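PDB 4F4E: aromatic-amino-acid aminotransferase, which probably transfers amino groups from aromatic amino acids such as tyrosine to 2-oxoglutarate, using covalently bound pyridoxal 5'-phosphate, and works as a homodimer. Local coordinates for residues A[46-60]-A[389-403]. Sequence-based numbering, arbitrary orientation. Where two conformers were deposited one is given.
Sequences DTRPTKVNLGVGVYT and GIYAVSTGRICVAAL
V52 and N53 pair in parallel with I390 and Y391, a two-stranded ladder in which V52 N reaches G389 O, Y391 N reaches V52 O at 2.8 Å and L54 N reaches Y391 O; it joins early and late parts of the chain, as in the small domain of fold-type I aminotransferases. Past the ladder, segment 46-60 leaves 390-391 and meets strand 397-399, where C399 N bonds L54 O at 2.9 Å. At the other end Y391 OH donates to D46 OD2 (2.6 Å), meeting it on the anti side with ring and carboxylate planes 66° apart. R48 takes the same carboxylate side-on, NE to D46 OD1 at 2.9 Å and NH2 to OD2, and its backbone N closes an Asx turn on OD1, so each carboxylate oxygen has two donors. A bend at chi3 (-79°) brings the guanidinium round to D46, one face lying over G389 N. On the V52 face, V52 CG2 presses tightly on I390 CD1 (3.4 Å). L54 splits its methyls: CD1 sits against CG2 of both I390 and I398, while L54 CD2 meets L403 CD2 at 3.8 Å, the side chains crossing at about a right angle. Farther along, V56 CG2 rests on A402 CB. Water 1 donates to L54 O and V56 O and accepts from R397 NE, whose NH2 gives G55 O a weak bond. With four donors, D46 is probably a carboxylate; the ion pair stiffens the turn after helix 35-45, while Y391 OH and R48's bonds to the E386 and R385 carbonyls tie it to the end of helix 378-388.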
loop_
_atom_site.group_PDB
_atom_site.type_symbol
_atom_site.label_atom_id
_atom_site.label_comp_id
_atom_site.label_asym_id
_atom_site.label_seq_id
_atom_site.Cartn_x
_atom_site.Cartn_y
_atom_site.Cartn_z
ATOM N N ASP A 46 -19.546 26.083 -7.953
ATOM C CA ASP A 46 -20.805 26.742 -7.542
ATOM C C ASP A 46 -20.405 27.903 -6.666
ATOM O O ASP A 46 -19.784 27.687 -5.634
ATOM C CB ASP A 46 -21.695 25.748 -6.735
ATOM C CG ASP A 46 -23.134 26.220 -6.556
ATOM O OD1 ASP A 46 -23.391 27.454 -6.417
ATOM O OD2 ASP A 46 -24.021 25.344 -6.530
ATOM N N THR A 47 -20.743 29.123 -7.067
ATOM C CA THR A 47 -20.267 30.341 -6.380
ATOM C C THR A 47 -21.135 30.715 -5.195
ATOM O O THR A 47 -20.787 31.613 -4.413
ATOM C CB THR A 47 -20.201 31.545 -7.340
ATOM O OG1 THR A 47 -21.422 31.656 -8.060
ATOM C CG2 THR A 47 -19.077 31.345 -8.314
ATOM N N ARG A 48 -22.255 30.012 -5.020
ATOM C CA ARG A 48 -23.101 30.266 -3.857
ATOM C C ARG A 48 -22.394 29.914 -2.567
ATOM O O ARG A 48 -21.813 28.854 -2.433
ATOM C CB ARG A 48 -24.402 29.468 -3.969
ATOM C CG ARG A 48 -25.290 30.001 -5.065
ATOM C CD ARG A 48 -26.544 29.140 -5.197
ATOM N NE ARG A 48 -26.259 27.913 -5.925
ATOM C CZ ARG A 48 -27.198 27.096 -6.429
ATOM N NH1 ARG A 48 -28.500 27.368 -6.257
ATOM N NH2 ARG A 48 -26.840 26.056 -7.150
ATOM N N PRO A 49 -22.447 30.800 -1.578
ATOM C CA PRO A 49 -21.640 30.430 -0.426
ATOM C C PRO A 49 -22.225 29.349 0.484
ATOM O O PRO A 49 -21.487 28.751 1.239
ATOM C CB PRO A 49 -21.481 31.749 0.338
ATOM C CG PRO A 49 -22.526 32.670 -0.173
ATOM C CD PRO A 49 -23.073 32.129 -1.456
ATOM N N THR A 50 -23.542 29.207 0.425
ATOM C CA THR A 50 -24.239 28.142 1.094
ATOM C C THR A 50 -24.542 27.086 0.025
ATOM O O THR A 50 -25.429 27.231 -0.842
ATOM C CB THR A 50 -25.514 28.645 1.771
ATOM O OG1 THR A 50 -26.445 29.038 0.770
ATOM C CG2 THR A 50 -25.188 29.811 2.660
ATOM N N LYS A 51 -23.649 26.137 -0.048
ATOM C CA LYS A 51 -23.914 24.894 -0.775
ATOM C C LYS A 51 -23.585 23.715 0.117
ATOM O O LYS A 51 -22.796 23.866 1.040
ATOM C CB LYS A 51 -23.031 24.880 -2.005
ATOM C CG LYS A 51 -21.560 25.164 -1.725
ATOM C CD LYS A 51 -20.785 25.345 -3.026
ATOM C CE LYS A 51 -19.300 25.595 -2.742
ATOM N NZ LYS A 51 -18.599 25.759 -4.046
ATOM N N VAL A 52 -24.187 22.553 -0.133
ATOM C CA VAL A 52 -23.997 21.375 0.717
ATOM C C VAL A 52 -23.672 20.207 -0.169
ATOM O O VAL A 52 -24.418 19.921 -1.138
ATOM C CB VAL A 52 -25.275 21.040 1.555
ATOM C CG1 VAL A 52 -25.066 19.793 2.392
ATOM C CG2 VAL A 52 -25.661 22.213 2.446
ATOM N N ASN A 53 -22.533 19.568 0.122
ATOM C CA ASN A 53 -22.142 18.369 -0.596
ATOM C C ASN A 53 -22.582 17.085 0.161
ATOM O O ASN A 53 -21.952 16.644 1.104
ATOM C CB ASN A 53 -20.634 18.341 -0.900
ATOM C CG ASN A 53 -20.255 17.251 -1.901
ATOM O OD1 ASN A 53 -21.037 16.401 -2.258
ATOM N ND2 ASN A 53 -19.035 17.328 -2.400
ATOM N N LEU A 54 -23.668 16.477 -0.307
ATOM C CA LEU A 54 -24.105 15.189 0.254
ATOM C C LEU A 54 -23.613 13.990 -0.568
ATOM O O LEU A 54 -23.986 12.863 -0.296
ATOM C CB LEU A 54 -25.632 15.176 0.363
ATOM C CG LEU A 54 -26.283 16.250 1.234
ATOM C CD1 LEU A 54 -27.825 16.083 1.176
ATOM C CD2 LEU A 54 -25.749 16.147 2.665
ATOM N N GLY A 55 -22.777 14.245 -1.561
ATOM C CA GLY A 55 -22.150 13.206 -2.343
ATOM C C GLY A 55 -20.852 12.653 -1.768
ATOM O O GLY A 55 -20.276 11.742 -2.344
ATOM N N VAL A 56 -20.395 13.178 -0.644
ATOM C CA VAL A 56 -19.126 12.709 -0.023
ATOM C C VAL A 56 -19.302 11.319 0.591
ATOM O O VAL A 56 -20.402 10.794 0.651
ATOM C CB VAL A 56 -18.642 13.701 1.058
ATOM C CG1 VAL A 56 -18.358 15.081 0.424
ATOM C CG2 VAL A 56 -19.709 13.872 2.158
ATOM N N GLY A 57 -18.213 10.731 1.080
ATOM C CA GLY A 57 -18.236 9.367 1.631
ATOM C C GLY A 57 -17.443 9.272 2.922
ATOM O O GLY A 57 -16.861 8.237 3.243
ATOM N N VAL A 58 -17.401 10.379 3.640
ATOM C CA VAL A 58 -16.693 10.450 4.935
ATOM C C VAL A 58 -17.637 11.110 5.968
ATOM O O VAL A 58 -18.621 11.787 5.611
ATOM C CB VAL A 58 -15.384 11.230 4.816
ATOM C CG1 VAL A 58 -14.470 10.651 3.740
ATOM C CG2 VAL A 58 -15.670 12.692 4.466
ATOM N N TYR A 59 -17.341 10.883 7.248
ATOM C CA TYR A 59 -18.043 11.523 8.354
ATOM C C TYR A 59 -17.397 12.881 8.612
ATOM O O TYR A 59 -16.189 12.957 8.781
ATOM C CB TYR A 59 -17.925 10.676 9.606
ATOM C CG TYR A 59 -18.603 11.246 10.834
ATOM C CD1 TYR A 59 -17.976 12.233 11.607
ATOM C CD2 TYR A 59 -19.837 10.800 11.237
ATOM C CE1 TYR A 59 -18.584 12.733 12.728
ATOM C CE2 TYR A 59 -20.456 11.320 12.376
ATOM C CZ TYR A 59 -19.831 12.262 13.103
ATOM O OH TYR A 59 -20.433 12.790 14.227
ATOM N N THR A 60 -18.199 13.932 8.601
ATOM C CA THR A 60 -17.689 15.310 8.836
ATOM C C THR A 60 -18.316 15.899 10.078
ATOM O O THR A 60 -19.342 15.395 10.571
ATOM C CB THR A 60 -18.085 16.243 7.695
ATOM O OG1 THR A 60 -19.520 16.188 7.513
ATOM C CG2 THR A 60 -17.364 15.861 6.352
ATOM N N GLY A 389 -28.515 24.384 -4.439
ATOM C CA GLY A 389 -27.104 24.199 -4.171
ATOM C C GLY A 389 -26.839 23.054 -3.205
ATOM O O GLY A 389 -25.819 23.067 -2.477
ATOM N N ILE A 390 -27.748 22.061 -3.193
ATOM C CA ILE A 390 -27.613 20.857 -2.391
ATOM C C ILE A 390 -27.342 19.688 -3.331
ATOM O O ILE A 390 -28.164 19.405 -4.230
ATOM C CB ILE A 390 -28.878 20.569 -1.568
ATOM C CG1 ILE A 390 -29.315 21.796 -0.699
ATOM C CG2 ILE A 390 -28.697 19.283 -0.760
ATOM C CD1 ILE A 390 -28.418 22.290 0.420
ATOM N N TYR A 391 -26.178 19.048 -3.153
ATOM C CA TYR A 391 -25.639 18.098 -4.106
ATOM C C TYR A 391 -25.787 16.656 -3.600
ATOM O O TYR A 391 -25.077 16.251 -2.681
ATOM C CB TYR A 391 -24.146 18.414 -4.359
ATOM C CG TYR A 391 -23.937 19.654 -5.207
ATOM C CD1 TYR A 391 -24.224 20.924 -4.695
ATOM C CD2 TYR A 391 -23.508 19.560 -6.526
ATOM C CE1 TYR A 391 -24.038 22.044 -5.455
ATOM C CE2 TYR A 391 -23.306 20.679 -7.288
ATOM C CZ TYR A 391 -23.602 21.925 -6.753
ATOM O OH TYR A 391 -23.474 23.032 -7.516
ATOM N N ALA A 392 -26.755 15.938 -4.153
ATOM C CA ALA A 392 -26.902 14.485 -3.939
ATOM C C ALA A 392 -26.412 13.790 -5.201
ATOM O O ALA A 392 -26.195 14.431 -6.253
ATOM C CB ALA A 392 -28.349 14.146 -3.666
ATOM N N VAL A 393 -26.175 12.475 -5.095
ATOM C CA VAL A 393 -25.709 11.664 -6.224
ATOM C C VAL A 393 -26.934 11.376 -7.133
ATOM O O VAL A 393 -28.073 11.328 -6.681
ATOM C CB VAL A 393 -25.050 10.371 -5.698
ATOM C CG1 VAL A 393 -24.438 9.548 -6.821
ATOM C CG2 VAL A 393 -24.049 10.709 -4.601
ATOM N N SER A 394 -26.709 11.205 -8.423
ATOM C CA SER A 394 -27.795 10.986 -9.371
ATOM C C SER A 394 -28.697 9.781 -9.069
ATOM O O SER A 394 -29.859 9.726 -9.501
ATOM C CB SER A 394 -27.192 10.853 -10.762
ATOM O OG SER A 394 -26.548 9.592 -10.874
ATOM N N THR A 395 -28.143 8.823 -8.316
ATOM C CA THR A 395 -28.859 7.663 -7.782
ATOM C C THR A 395 -29.788 7.944 -6.611
ATOM O O THR A 395 -30.532 7.078 -6.214
ATOM C CB THR A 395 -27.833 6.623 -7.252
ATOM O OG1 THR A 395 -26.985 7.260 -6.279
ATOM C CG2 THR A 395 -27.016 6.057 -8.388
ATOM N N GLY A 396 -29.748 9.153 -6.064
ATOM C CA GLY A 396 -30.510 9.460 -4.897
ATOM C C GLY A 396 -29.674 9.259 -3.634
ATOM O O GLY A 396 -30.152 9.587 -2.555
ATOM N N ARG A 397 -28.435 8.771 -3.760
ATOM C CA ARG A 397 -27.601 8.559 -2.549
ATOM C C ARG A 397 -27.328 9.886 -1.875
ATOM O O ARG A 397 -27.014 10.884 -2.538
ATOM C CB ARG A 397 -26.261 7.916 -2.871
ATOM C CG ARG A 397 -25.497 7.415 -1.662
ATOM C CD ARG A 397 -24.116 6.944 -2.086
ATOM N NE ARG A 397 -23.130 8.008 -2.280
ATOM C CZ ARG A 397 -22.222 8.056 -3.251
ATOM N NH1 ARG A 397 -22.216 7.152 -4.240
ATOM N NH2 ARG A 397 -21.374 9.054 -3.318
ATOM N N ILE A 398 -27.483 9.895 -0.553
ATOM C CA ILE A 398 -27.049 11.020 0.316
ATOM C C ILE A 398 -26.167 10.447 1.455
ATOM O O ILE A 398 -26.395 9.326 1.930
ATOM C CB ILE A 398 -28.236 11.851 0.866
ATOM C CG1 ILE A 398 -29.203 11.020 1.723
ATOM C CG2 ILE A 398 -28.996 12.520 -0.297
ATOM C CD1 ILE A 398 -30.200 11.879 2.516
ATOM N N CYS A 399 -25.144 11.217 1.823
ATOM C CA CYS A 399 -24.336 10.968 2.980
ATOM C C CYS A 399 -24.970 11.675 4.177
ATOM O O CYS A 399 -24.886 12.899 4.311
ATOM C CB CYS A 399 -22.924 11.472 2.747
ATOM S SG CYS A 399 -21.801 11.020 4.083
ATOM N N VAL A 400 -25.705 10.900 4.960
ATOM C CA VAL A 400 -26.346 11.380 6.141
ATOM C C VAL A 400 -25.320 11.816 7.181
ATOM O O VAL A 400 -25.595 12.671 7.990
ATOM C CB VAL A 400 -27.330 10.312 6.668
ATOM C CG1 VAL A 400 -27.869 10.695 8.017
ATOM C CG2 VAL A 400 -28.480 10.180 5.685
ATOM N N ALA A 401 -24.108 11.251 7.096
ATOM C CA ALA A 401 -22.945 11.675 7.897
ATOM C C ALA A 401 -22.402 13.059 7.555
ATOM O O ALA A 401 -21.501 13.565 8.267
ATOM C CB ALA A 401 -21.822 10.614 7.821
ATOM N N ALA A 402 -22.888 13.661 6.462
ATOM C CA ALA A 402 -22.579 15.044 6.100
ATOM C C ALA A 402 -23.671 16.068 6.503
ATOM O O ALA A 402 -23.536 17.272 6.310
ATOM C CB ALA A 402 -22.269 15.129 4.597
ATOM N N LEU A 403 -24.677 15.579 7.187
ATOM C CA LEU A 403 -25.734 16.428 7.757
ATOM C C LEU A 403 -25.319 16.756 9.192
ATOM O O LEU A 403 -24.731 15.926 9.878
ATOM C CB LEU A 403 -27.066 15.672 7.790
ATOM C CG LEU A 403 -27.694 15.301 6.448
ATOM C CD1 LEU A 403 -28.946 14.439 6.673
ATOM C CD2 LEU A 403 -28.029 16.563 5.691
HETATM O O HOH W 1 -22.785 10.328 -0.617
HETATM O O HOH W 2 -21.731 16.839 9.203
HETATM O O HOH W 3 -21.044 18.266 5.825
#